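Local coordinates for protein cysteine synthase 3 (Entamoeba histolytica, PDB 6KR5) that makes L-cysteine from O-acetylserine and sulfide, using pyridoxal-5'-phosphate as its cofactor, at residues B[22-27]-B[173-178]; B[68-73]-B[100-105]; B[115-120]-B[127-132]; B[268-271]-B[275-278]. All blocks are in the same frame, centred on the assembly; numbering follows the deposited sequence.

Contact 1: residues B[22-27]-B[173-178]; sequences GGTPLV and ANEIWE
The Glu175 carboxylate presents one face to the backbone of Gly23 and Thr24, and both amide nitrogens sit on that same side rather than at its edges. Gly23 N donates to Glu175 OE2 over 2.9 Å, 57° above the carboxylate plane, while Thr24 N reaches Glu175 OE1 at 3.2 Å with a similar tilt. The chain thus lies over the flat group, and Gly23 CA rests 3.5 Å from Glu175 CD. Glycine suits the bend here: both Gly22 and Gly23 have positive phi, and the turn brings two successive N-H groups onto one acceptor pair. The extended Glu175 side chain reaches over from helix 169-179, crossing Thr24 at about a right angle.

Glu175 OE1 also carries salt bridges to Lys47 NZ and Arg60 NH2, so the buried negative charge is shared among two backbone donors and two cations, which would be expected to keep it ionised. Thr24 OG1 turns to Glu49 OE2 and Lys47 NZ instead. The grip fixes the turn leading into strand 26-28, the outermost strand of the mixed sheet within this chain; the sheet runs on into the second subunit, whose strand pairs in parallel, within the fold expected of type II pyridoxal phosphate enzymes.

Contact 2: residues B[68-73]-B[100-105]; sequences QAIKDG and FGYPVN
The shortest polar bond, 2.8 Å from Asp72 N to Gln68 O, lies in the last turn of helix 58-72, the turn from which Ile70 reaches across to Phe100 and Tyr102. That helix ends in a Schellman motif: Gly73 takes positive phi, and its N bonds back to Ile70 O. The side chains of Gln68 and Asp72 tie the same turn, Gln68 NE2 meeting the syn side of Asp72 OD1 at 2.9 Å, tilted 34° from the carboxylate plane, and Asp72 OD2 adds a salt bridge to Arg74.

On the other segment, the chain leaves helix 88-100 at Gly101, again with positive phi, and runs on into strand 104-109 of the parallel four-stranded sheet. No hydrogen bond links the two segments. The contact is the packing of a single aliphatic branch into an aromatic pair, close to the protein surface. Ile70 holds CG1 anti to its carbonyl carbon (chi1 -68°) and continues extended through chi2, which carries CD1 out from the helix to both rings. Around this group, Tyr102 also packs on Leu75, Pro77 and Ile81, and Phe100 on Leu18 and on Ile4 of the second subunit.

The methyl lies over one face of the Phe100 ring in a CH-pi contact, Ile70 CD1 being 4.1 Å from the ring centroid and 27° off its normal, and it approaches Tyr102 CE1 obliquely at 3.6 Å.

Contact 3: residues B[115-120]-B[127-132]; sequences ERQMIM and LVLSDG
A beta-alpha-beta unit is made of strand 104-109, helix 114-122 and strand 126-130, and here the helix packs on the second strand of the unit. The axes of helix 115-120 and strand 127-130 approach to 10.5 Å and run nearly antiparallel, at 154°, as the return limb of such a unit requires.

Leu127 stands between two helix residues and divides its methyls between them. Its CD1 nestles against Gln117, 3.6 Å from the backbone Gln117 O and 3.7 Å from Gln117 CB, while Leu127 CD2 meets the terminal methyl Met120 CE at 3.9 Å. The Met120 chain runs straight as far as the sulfur and then bends (chi3 -60°), which swings CE round to Leu127; the two side chains cross at about a right angle. Farther along the strand, Leu129 sets both methyls against the amide of Gln117, with CD1 and CD2 each 3.7 Å from Gln117 OE1.

Gln117 extends from the helix so that its aliphatic part packs on Leu127 before its amide reaches Leu129. The nitrogen of that amide, NE2, is hydrogen-bonded to the carbonyls of Met112 and Ser110, in the chain that enters the helix. Met120 has Ile106 and Met108 of the neighbouring strand 104-109 around it, with Cys94 of helix 88-100.

No hydrogen bond joins the two segments. The contact is one of van der Waals packing, mostly apolar, with leucine methyls also lying against two oxygens of Gln117, and the polar end of Gln117 is anchored by its nitrogen to the preceding loop, which fixes the rotation of the amide beside the leucine methyls.

Contact 4: residues B[268-271]-B[275-278]; sequences AVVK and IMCG
Val269 and Val270 of helix 259-273 meet the chain just after it has turned back, as Ile275 to Cys277 pass along the end of the helix. The motif is a helix-loop-helix connection, its loop leading to Gly278 at the N-cap position of helix 279-292. The carbonyl of Ile275 is the nearest group: Val270 CA makes a CA-H...O contact with Ile275 O at 3.2 Å, bent to 120° at the hydrogen. Val269 CG1 touches the same oxygen at 3.5 Å. Although Val270 N is also close to this carbonyl, its angle is too poor for a hydrogen bond.

Beyond the carbonyl, the packing is apolar. Val269 points CG1 away from its own backbone nitrogen (chi1 171°), which brings it against two neighbours in roughly perpendicular directions, Ile275 CB and Cys277 SG, each 4.0 Å from Val269 CG1. Cys277 SG also lies 4.2 Å from Val269 CB. Val270 CG2 lies alongside Met276, 3.8 Å from Met276 CB, with the two side chains pointing the same way.

Backbone bonds hold the loop in place: a weak one within it, from Cys277 N to Ile275 O, closes an inverse gamma turn centred on Met276, and others join Met276 to Gly310 and Gly278 to Asp308. Farther out, Ile285 of helix 279-292 packs on Val269 and Cys277, while the second subunit brings Phe123 to Val270, Ile17 to Ile275 and Met54 to Met276. The Cys277 side chain is about 9 Å from the bound pyridoxal-5'-phosphate.

Overall arrangement
Contacts 1 and 4 are buried, contact 3 is partly so, and contact 2 lies at the surface. Burial does not decide the chemistry: of the two buried contacts, contact 1 is a charged side chain held by backbone amides and cations, while contact 4, joining a helix to the following loop, is apolar packing round a carbonyl. Contacts 2 to 4 make no hydrogen bond between their segments. Contacts 2 and 3 reach the same parallel sheet, through its neighbouring strands 104-109 and 126-130, with centres 21 Å apart; one uses aromatic rings, the other leucine methyls. Both are nested within the chain loop closed by contact 1. All four meet the second subunit, contact 2 through Phe100.

Contact 1: residues B[22-27]-B[173-178]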
loop_
_atom_site.group_PDB
_atom_site.type_symbol
_atom_site.label_atom_id
_atom_site.label_comp_id
_atom_site.label_asym_id
_atom_site.label_seq_id
_atom_site.Cartn_x
_atom_site.Cartn_y
_atom_site.Cartn_z
ATOM N N GLY B 22 -9.141 -5.247 -5.749
ATOM C CA GLY B 22 -8.856 -5.830 -7.042
ATOM C C GLY B 22 -8.487 -4.810 -8.109
ATOM O O GLY B 22 -8.063 -3.671 -7.842
ATOM N N GLY B 23 -8.637 -5.253 -9.353
ATOM C CA GLY B 23 -8.166 -4.456 -10.481
ATOM C C GLY B 23 -6.733 -4.000 -10.324
ATOM O O GLY B 23 -6.419 -2.834 -10.591
ATOM N N THR B 24 -5.856 -4.899 -9.877
ATOM C CA THR B 24 -4.478 -4.541 -9.549
ATOM C C THR B 24 -3.584 -4.513 -10.786
ATOM O O THR B 24 -3.877 -5.156 -11.794
ATOM C CB THR B 24 -3.914 -5.534 -8.541
ATOM O OG1 THR B 24 -3.999 -6.853 -9.081
ATOM C CG2 THR B 24 -4.695 -5.462 -7.221
ATOM N N PRO B 25 -2.481 -3.763 -10.734
ATOM C CA PRO B 25 -1.666 -3.574 -11.940
ATOM C C PRO B 25 -0.852 -4.801 -12.287
ATOM O O PRO B 25 -0.422 -5.557 -11.413
ATOM C CB PRO B 25 -0.736 -2.415 -11.567
ATOM C CG PRO B 25 -1.231 -1.878 -10.274
ATOM C CD PRO B 25 -1.976 -2.975 -9.603
ATOM N N LEU B 26 -0.626 -4.972 -13.588
ATOM C CA LEU B 26 0.268 -5.985 -14.137
ATOM C C LEU B 26 1.445 -5.250 -14.775
ATOM O O LEU B 26 1.241 -4.435 -15.684
ATOM C CB LEU B 26 -0.469 -6.855 -15.153
ATOM C CG LEU B 26 0.254 -8.075 -15.705
ATOM C CD1 LEU B 26 0.677 -9.018 -14.600
ATOM C CD2 LEU B 26 -0.667 -8.793 -16.678
ATOM N N VAL B 27 2.660 -5.512 -14.283
ATOM C CA VAL B 27 3.842 -4.690 -14.553
ATOM C C VAL B 27 4.972 -5.554 -15.105
ATOM O O VAL B 27 5.229 -6.657 -14.611
ATOM C CB VAL B 27 4.303 -3.958 -13.272
ATOM C CG1 VAL B 27 5.511 -3.043 -13.549
ATOM C CG2 VAL B 27 3.141 -3.169 -12.670
ATOM N N ALA B 173 -8.187 -13.682 -12.195
ATOM C CA ALA B 173 -7.965 -14.311 -13.492
ATOM C C ALA B 173 -8.462 -13.437 -14.631
ATOM O O ALA B 173 -7.772 -13.289 -15.647
ATOM C CB ALA B 173 -8.651 -15.674 -13.540
ATOM N N ASN B 174 -9.658 -12.857 -14.490
ATOM C CA ASN B 174 -10.175 -12.007 -15.557
ATOM C C ASN B 174 -9.266 -10.814 -15.799
ATOM O O ASN B 174 -9.042 -10.416 -16.950
ATOM C CB ASN B 174 -11.583 -11.514 -15.238
ATOM C CG ASN B 174 -12.175 -10.714 -16.385
ATOM O OD1 ASN B 174 -12.282 -11.223 -17.503
ATOM N ND2 ASN B 174 -12.538 -9.457 -16.127
ATOM N N GLU B 175 -8.743 -10.220 -14.722
ATOM C CA GLU B 175 -7.798 -9.122 -14.874
ATOM C C GLU B 175 -6.571 -9.554 -15.665
ATOM O O GLU B 175 -6.102 -8.817 -16.538
ATOM C CB GLU B 175 -7.390 -8.590 -13.502
ATOM C CG GLU B 175 -8.534 -7.920 -12.758
ATOM C CD GLU B 175 -8.290 -7.821 -11.267
ATOM O OE1 GLU B 175 -7.114 -7.694 -10.867
ATOM O OE2 GLU B 175 -9.273 -7.850 -10.501
ATOM N N ILE B 176 -6.023 -10.735 -15.367
ATOM C CA ILE B 176 -4.879 -11.226 -16.139
ATOM C C ILE B 176 -5.276 -11.459 -17.589
ATOM O O ILE B 176 -4.536 -11.105 -18.518
ATOM C CB ILE B 176 -4.309 -12.506 -15.506
ATOM C CG1 ILE B 176 -3.718 -12.188 -14.128
ATOM C CG2 ILE B 176 -3.248 -13.122 -16.429
ATOM C CD1 ILE B 176 -3.527 -13.415 -13.266
ATOM N N TRP B 177 -6.447 -12.061 -17.802
ATOM C CA TRP B 177 -6.906 -12.328 -19.160
ATOM C C TRP B 177 -7.033 -11.036 -19.954
ATOM O O TRP B 177 -6.531 -10.930 -21.077
ATOM C CB TRP B 177 -8.237 -13.071 -19.121
ATOM C CG TRP B 177 -8.669 -13.503 -20.483
ATOM C CD1 TRP B 177 -9.703 -12.995 -21.215
ATOM C CD2 TRP B 177 -8.052 -14.506 -21.291
ATOM N NE1 TRP B 177 -9.778 -13.642 -22.435
ATOM C CE2 TRP B 177 -8.776 -14.576 -22.499
ATOM C CE3 TRP B 177 -6.966 -15.370 -21.104
ATOM C CZ2 TRP B 177 -8.443 -15.474 -23.515
ATOM C CZ3 TRP B 177 -6.632 -16.254 -22.115
ATOM C CH2 TRP B 177 -7.371 -16.299 -23.307
ATOM N N GLU B 178 -7.693 -10.036 -19.376
ATOM C CA GLU B 178 -7.907 -8.781 -20.089
ATOM C C GLU B 178 -6.602 -8.008 -20.268
ATOM O O GLU B 178 -6.312 -7.503 -21.359
ATOM C CB GLU B 178 -8.934 -7.926 -19.343
ATOM C CG GLU B 178 -10.364 -8.447 -19.392
ATOM C CD GLU B 178 -11.019 -8.242 -20.745
ATOM O OE1 GLU B 178 -10.688 -7.250 -21.425
ATOM O OE2 GLU B 178 -11.878 -9.069 -21.122
#

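Contact 2: residues B[68-73]-B[100-105]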
loop_
_atom_site.group_PDB
_atom_site.type_symbol
_atom_site.label_atom_id
_atom_site.label_comp_id
_atom_site.label_asym_id
_atom_site.label_seq_id
_atom_site.Cartn_x
_atom_site.Cartn_y
_atom_site.Cartn_z
ATOM N N GLN B 68 -20.161 -13.366 0.152
ATOM C CA GLN B 68 -20.965 -14.503 -0.281
ATOM C C GLN B 68 -21.756 -15.086 0.879
ATOM O O GLN B 68 -22.909 -15.509 0.703
ATOM C CB GLN B 68 -20.080 -15.573 -0.911
ATOM C CG GLN B 68 -20.901 -16.622 -1.674
ATOM C CD GLN B 68 -21.585 -16.031 -2.896
ATOM O OE1 GLN B 68 -20.951 -15.366 -3.710
ATOM N NE2 GLN B 68 -22.887 -16.266 -3.027
ATOM N N ALA B 69 -21.162 -15.112 2.078
ATOM C CA ALA B 69 -21.881 -15.649 3.231
ATOM C C ALA B 69 -23.103 -14.804 3.550
ATOM O O ALA B 69 -24.160 -15.341 3.901
ATOM C CB ALA B 69 -20.963 -15.745 4.450
ATOM N N ILE B 70 -22.987 -13.480 3.424
ATOM C CA ILE B 70 -24.149 -12.622 3.638
ATOM C C ILE B 70 -25.212 -12.896 2.583
ATOM O O ILE B 70 -26.396 -13.063 2.900
ATOM C CB ILE B 70 -23.739 -11.141 3.647
ATOM C CG1 ILE B 70 -22.893 -10.847 4.884
ATOM C CG2 ILE B 70 -24.972 -10.264 3.637
ATOM C CD1 ILE B 70 -22.187 -9.502 4.854
ATOM N N LYS B 71 -24.800 -12.970 1.317
ATOM C CA LYS B 71 -25.758 -13.192 0.236
ATOM C C LYS B 71 -26.468 -14.532 0.384
ATOM O O LYS B 71 -27.666 -14.642 0.087
ATOM C CB LYS B 71 -25.050 -13.106 -1.118
ATOM C CG LYS B 71 -24.613 -11.691 -1.490
ATOM C CD LYS B 71 -24.234 -11.574 -2.962
ATOM C CE LYS B 71 -22.976 -12.362 -3.279
ATOM N NZ LYS B 71 -22.454 -12.036 -4.636
ATOM N N ASP B 72 -25.748 -15.561 0.842
ATOM C CA ASP B 72 -26.295 -16.906 1.004
ATOM C C ASP B 72 -27.113 -17.071 2.276
ATOM O O ASP B 72 -27.780 -18.105 2.436
ATOM C CB ASP B 72 -25.170 -17.942 1.031
ATOM C CG ASP B 72 -24.451 -18.072 -0.294
ATOM O OD1 ASP B 72 -24.855 -17.421 -1.279
ATOM O OD2 ASP B 72 -23.464 -18.840 -0.338
ATOM N N GLY B 73 -27.062 -16.107 3.188
ATOM C CA GLY B 73 -27.709 -16.274 4.472
ATOM C C GLY B 73 -26.917 -17.067 5.483
ATOM O O GLY B 73 -27.434 -17.355 6.568
ATOM N N PHE B 100 -19.030 -4.064 6.155
ATOM C CA PHE B 100 -20.316 -4.755 6.162
ATOM C C PHE B 100 -21.018 -4.664 7.507
ATOM O O PHE B 100 -22.210 -4.984 7.587
ATOM C CB PHE B 100 -20.144 -6.232 5.796
ATOM C CG PHE B 100 -19.955 -6.480 4.330
ATOM C CD1 PHE B 100 -20.960 -6.173 3.427
ATOM C CD2 PHE B 100 -18.785 -7.050 3.853
ATOM C CE1 PHE B 100 -20.790 -6.405 2.061
ATOM C CE2 PHE B 100 -18.608 -7.291 2.489
ATOM C CZ PHE B 100 -19.608 -6.971 1.595
ATOM N N GLY B 101 -20.311 -4.266 8.559
ATOM C CA GLY B 101 -20.929 -4.101 9.863
ATOM C C GLY B 101 -21.055 -5.363 10.684
ATOM O O GLY B 101 -22.025 -5.507 11.437
ATOM N N TYR B 102 -20.103 -6.289 10.569
ATOM C CA TYR B 102 -20.125 -7.503 11.365
ATOM C C TYR B 102 -18.919 -7.563 12.290
ATOM O O TYR B 102 -17.816 -7.189 11.887
ATOM C CB TYR B 102 -20.112 -8.752 10.479
ATOM C CG TYR B 102 -21.457 -9.085 9.910
ATOM C CD1 TYR B 102 -21.909 -8.464 8.753
ATOM C CD2 TYR B 102 -22.293 -10.011 10.541
ATOM C CE1 TYR B 102 -23.141 -8.762 8.231
ATOM C CE2 TYR B 102 -23.526 -10.307 10.024
ATOM C CZ TYR B 102 -23.943 -9.679 8.873
ATOM O OH TYR B 102 -25.177 -9.977 8.352
ATOM N N PRO B 103 -19.084 -8.039 13.519
ATOM C CA PRO B 103 -17.911 -8.239 14.378
ATOM C C PRO B 103 -17.007 -9.314 13.793
ATOM O O PRO B 103 -17.477 -10.287 13.191
ATOM C CB PRO B 103 -18.515 -8.677 15.718
ATOM C CG PRO B 103 -19.937 -8.182 15.679
ATOM C CD PRO B 103 -20.350 -8.292 14.231
ATOM N N VAL B 104 -15.700 -9.125 13.962
ATOM C CA VAL B 104 -14.695 -10.083 13.512
ATOM C C VAL B 104 -13.844 -10.490 14.712
ATOM O O VAL B 104 -13.245 -9.634 15.381
ATOM C CB VAL B 104 -13.818 -9.507 12.386
ATOM C CG1 VAL B 104 -12.752 -10.513 11.973
ATOM C CG2 VAL B 104 -14.677 -9.110 11.187
ATOM N N ASN B 105 -13.793 -11.793 14.987
ATOM C CA ASN B 105 -12.948 -12.361 16.028
ATOM C C ASN B 105 -11.757 -13.059 15.382
ATOM O O ASN B 105 -11.940 -13.935 14.539
ATOM C CB ASN B 105 -13.735 -13.362 16.879
ATOM C CG ASN B 105 -14.960 -12.745 17.516
ATOM O OD1 ASN B 105 -14.872 -12.106 18.564
ATOM N ND2 ASN B 105 -16.115 -12.926 16.878
#

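Contact 3: residues B[115-120]-B[127-132]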
loop_
_atom_site.group_PDB
_atom_site.type_symbol
_atom_site.label_atom_id
_atom_site.label_comp_id
_atom_site.label_asym_id
_atom_site.label_seq_id
_atom_site.Cartn_x
_atom_site.Cartn_y
_atom_site.Cartn_z
ATOM N N GLU B 115 2.346 -6.221 14.897
ATOM C CA GLU B 115 1.932 -5.157 13.984
ATOM C C GLU B 115 0.600 -5.488 13.329
ATOM O O GLU B 115 -0.277 -4.620 13.219
ATOM C CB GLU B 115 3.007 -4.914 12.924
ATOM C CG GLU B 115 4.349 -4.518 13.498
ATOM C CD GLU B 115 5.414 -4.376 12.430
ATOM O OE1 GLU B 115 5.555 -5.303 11.602
ATOM O OE2 GLU B 115 6.112 -3.337 12.420
ATOM N N ARG B 116 0.415 -6.744 12.907
ATOM C CA ARG B 116 -0.866 -7.128 12.326
ATOM C C ARG B 116 -1.969 -7.096 13.370
ATOM O O ARG B 116 -3.114 -6.761 13.050
ATOM C CB ARG B 116 -0.779 -8.516 11.688
ATOM C CG ARG B 116 -0.167 -8.513 10.307
ATOM C CD ARG B 116 -0.448 -9.840 9.630
ATOM N NE ARG B 116 0.157 -9.951 8.308
ATOM C CZ ARG B 116 1.430 -10.272 8.100
ATOM N NH1 ARG B 116 2.238 -10.502 9.131
ATOM N NH2 ARG B 116 1.898 -10.359 6.865
ATOM N N GLN B 117 -1.639 -7.450 14.621
ATOM C CA GLN B 117 -2.570 -7.255 15.732
ATOM C C GLN B 117 -3.064 -5.828 15.784
ATOM O O GLN B 117 -4.258 -5.570 15.959
ATOM C CB GLN B 117 -1.907 -7.587 17.065
ATOM C CG GLN B 117 -1.791 -9.035 17.358
ATOM C CD GLN B 117 -1.276 -9.300 18.751
ATOM O OE1 GLN B 117 -1.700 -8.662 19.716
ATOM N NE2 GLN B 117 -0.347 -10.248 18.866
ATOM N N MET B 118 -2.132 -4.877 15.678
ATOM C CA MET B 118 -2.500 -3.472 15.752
ATOM C C MET B 118 -3.375 -3.078 14.568
ATOM O O MET B 118 -4.350 -2.336 14.734
ATOM C CB MET B 118 -1.229 -2.628 15.819
ATOM C CG MET B 118 -1.445 -1.141 15.875
ATOM S SD MET B 118 0.161 -0.329 16.091
ATOM C CE MET B 118 0.671 -0.986 17.672
ATOM N N ILE B 119 -3.053 -3.569 13.370
ATOM C CA ILE B 119 -3.888 -3.265 12.206
ATOM C C ILE B 119 -5.295 -3.809 12.416
ATOM O O ILE B 119 -6.291 -3.107 12.208
ATOM C CB ILE B 119 -3.270 -3.834 10.917
ATOM C CG1 ILE B 119 -1.971 -3.123 10.542
ATOM C CG2 ILE B 119 -4.262 -3.736 9.754
ATOM C CD1 ILE B 119 -1.254 -3.834 9.412
ATOM N N MET B 120 -5.399 -5.069 12.849
ATOM C CA MET B 120 -6.719 -5.669 13.020
ATOM C C MET B 120 -7.505 -4.990 14.138
ATOM O O MET B 120 -8.692 -4.681 13.971
ATOM C CB MET B 120 -6.564 -7.169 13.265
ATOM C CG MET B 120 -6.096 -7.908 12.020
ATOM S SD MET B 120 -5.946 -9.666 12.322
ATOM C CE MET B 120 -4.751 -9.588 13.627
ATOM N N LEU B 127 -9.607 -9.274 19.207
ATOM C CA LEU B 127 -8.493 -10.207 19.218
ATOM C C LEU B 127 -8.629 -11.178 20.379
ATOM O O LEU B 127 -8.805 -10.767 21.534
ATOM C CB LEU B 127 -7.160 -9.465 19.310
ATOM C CG LEU B 127 -6.847 -8.622 18.087
ATOM C CD1 LEU B 127 -5.414 -8.132 18.181
ATOM C CD2 LEU B 127 -7.057 -9.412 16.806
ATOM N N VAL B 128 -8.555 -12.457 20.070
ATOM C CA VAL B 128 -8.538 -13.518 21.062
ATOM C C VAL B 128 -7.104 -14.018 21.095
ATOM O O VAL B 128 -6.678 -14.766 20.209
ATOM C CB VAL B 128 -9.533 -14.635 20.734
ATOM C CG1 VAL B 128 -9.472 -15.712 21.796
ATOM C CG2 VAL B 128 -10.939 -14.059 20.660
ATOM N N LEU B 129 -6.349 -13.569 22.098
ATOM C CA LEU B 129 -4.917 -13.827 22.189
ATOM C C LEU B 129 -4.695 -15.018 23.106
ATOM O O LEU B 129 -4.869 -14.911 24.325
ATOM C CB LEU B 129 -4.173 -12.608 22.725
ATOM C CG LEU B 129 -4.328 -11.319 21.933
ATOM C CD1 LEU B 129 -3.494 -10.209 22.574
ATOM C CD2 LEU B 129 -3.908 -11.558 20.496
ATOM N N SER B 130 -4.312 -16.148 22.524
ATOM C CA SER B 130 -3.921 -17.291 23.328
ATOM C C SER B 130 -2.519 -17.073 23.900
ATOM O O SER B 130 -1.801 -16.142 23.517
ATOM C CB SER B 130 -3.978 -18.569 22.497
ATOM O OG SER B 130 -3.397 -18.369 21.221
ATOM N N ASP B 131 -2.134 -17.943 24.835
ATOM C CA ASP B 131 -0.867 -17.771 25.543
ATOM C C ASP B 131 0.300 -17.795 24.565
ATOM O O ASP B 131 0.438 -18.729 23.769
ATOM C CB ASP B 131 -0.682 -18.874 26.587
ATOM C CG ASP B 131 -1.755 -18.864 27.664
ATOM O OD1 ASP B 131 -2.436 -17.830 27.839
ATOM O OD2 ASP B 131 -1.917 -19.905 28.340
ATOM N N GLY B 132 1.144 -16.761 24.627
ATOM C CA GLY B 132 2.310 -16.725 23.758
ATOM C C GLY B 132 3.176 -17.964 23.890
ATOM O O GLY B 132 3.666 -18.500 22.892
#

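Contact 4: residues B[268-271]-B[275-278]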
loop_
_atom_site.group_PDB
_atom_site.type_symbol
_atom_site.label_atom_id
_atom_site.label_comp_id
_atom_site.label_asym_id
_atom_site.label_seq_id
_atom_site.Cartn_x
_atom_site.Cartn_y
_atom_site.Cartn_z
ATOM N N ALA B 268 16.529 -8.214 -4.373
ATOM C CA ALA B 268 16.980 -7.846 -5.715
ATOM C C ALA B 268 15.879 -7.142 -6.500
ATOM O O ALA B 268 16.149 -6.202 -7.257
ATOM C CB ALA B 268 17.460 -9.088 -6.462
ATOM N N VAL B 269 14.630 -7.575 -6.325
ATOM C CA VAL B 269 13.522 -6.972 -7.057
ATOM C C VAL B 269 13.343 -5.513 -6.654
ATOM O O VAL B 269 13.137 -4.643 -7.507
ATOM C CB VAL B 269 12.246 -7.798 -6.825
ATOM C CG1 VAL B 269 11.027 -7.078 -7.385
ATOM C CG2 VAL B 269 12.417 -9.156 -7.478
ATOM N N VAL B 270 13.424 -5.209 -5.356
ATOM C CA VAL B 270 13.242 -3.814 -4.978
ATOM C C VAL B 270 14.448 -2.980 -5.420
ATOM O O VAL B 270 14.280 -1.844 -5.880
ATOM C CB VAL B 270 12.919 -3.681 -3.470
ATOM C CG1 VAL B 270 14.026 -4.204 -2.615
ATOM C CG2 VAL B 270 12.581 -2.223 -3.103
ATOM N N LYS B 271 15.660 -3.538 -5.378
ATOM C CA LYS B 271 16.830 -2.744 -5.750
ATOM C C LYS B 271 16.895 -2.496 -7.253
ATOM O O LYS B 271 17.280 -1.401 -7.688
ATOM C CB LYS B 271 18.113 -3.425 -5.283
ATOM C CG LYS B 271 19.351 -2.535 -5.434
ATOM C CD LYS B 271 20.588 -3.192 -4.831
ATOM C CE LYS B 271 21.823 -2.344 -5.083
ATOM N NZ LYS B 271 23.068 -2.974 -4.565
ATOM N N ILE B 275 10.375 -2.406 -7.070
ATOM C CA ILE B 275 9.110 -2.948 -6.590
ATOM C C ILE B 275 9.382 -3.597 -5.242
ATOM O O ILE B 275 10.159 -4.551 -5.158
ATOM C CB ILE B 275 8.526 -3.960 -7.584
ATOM C CG1 ILE B 275 8.159 -3.270 -8.897
ATOM C CG2 ILE B 275 7.338 -4.666 -6.978
ATOM C CD1 ILE B 275 7.931 -4.241 -10.032
ATOM N N MET B 276 8.761 -3.074 -4.182
ATOM C CA MET B 276 9.022 -3.564 -2.826
ATOM C C MET B 276 7.984 -4.619 -2.487
ATOM O O MET B 276 6.947 -4.331 -1.896
ATOM C CB MET B 276 9.008 -2.431 -1.810
ATOM C CG MET B 276 9.511 -2.886 -0.448
ATOM S SD MET B 276 9.597 -1.498 0.705
ATOM C CE MET B 276 10.393 -2.226 2.126
ATOM N N CYS B 277 8.278 -5.855 -2.864
ATOM C CA CYS B 277 7.359 -6.972 -2.692
ATOM C C CYS B 277 7.739 -7.809 -1.473
ATOM O O CYS B 277 8.864 -7.757 -0.977
ATOM C CB CYS B 277 7.388 -7.849 -3.945
ATOM S SG CYS B 277 9.022 -8.610 -4.318
ATOM N N GLY B 278 6.788 -8.606 -1.001
ATOM C CA GLY B 278 6.974 -9.398 0.202
ATOM C C GLY B 278 7.798 -10.664 -0.009
ATOM O O GLY B 278 8.356 -10.921 -1.078
#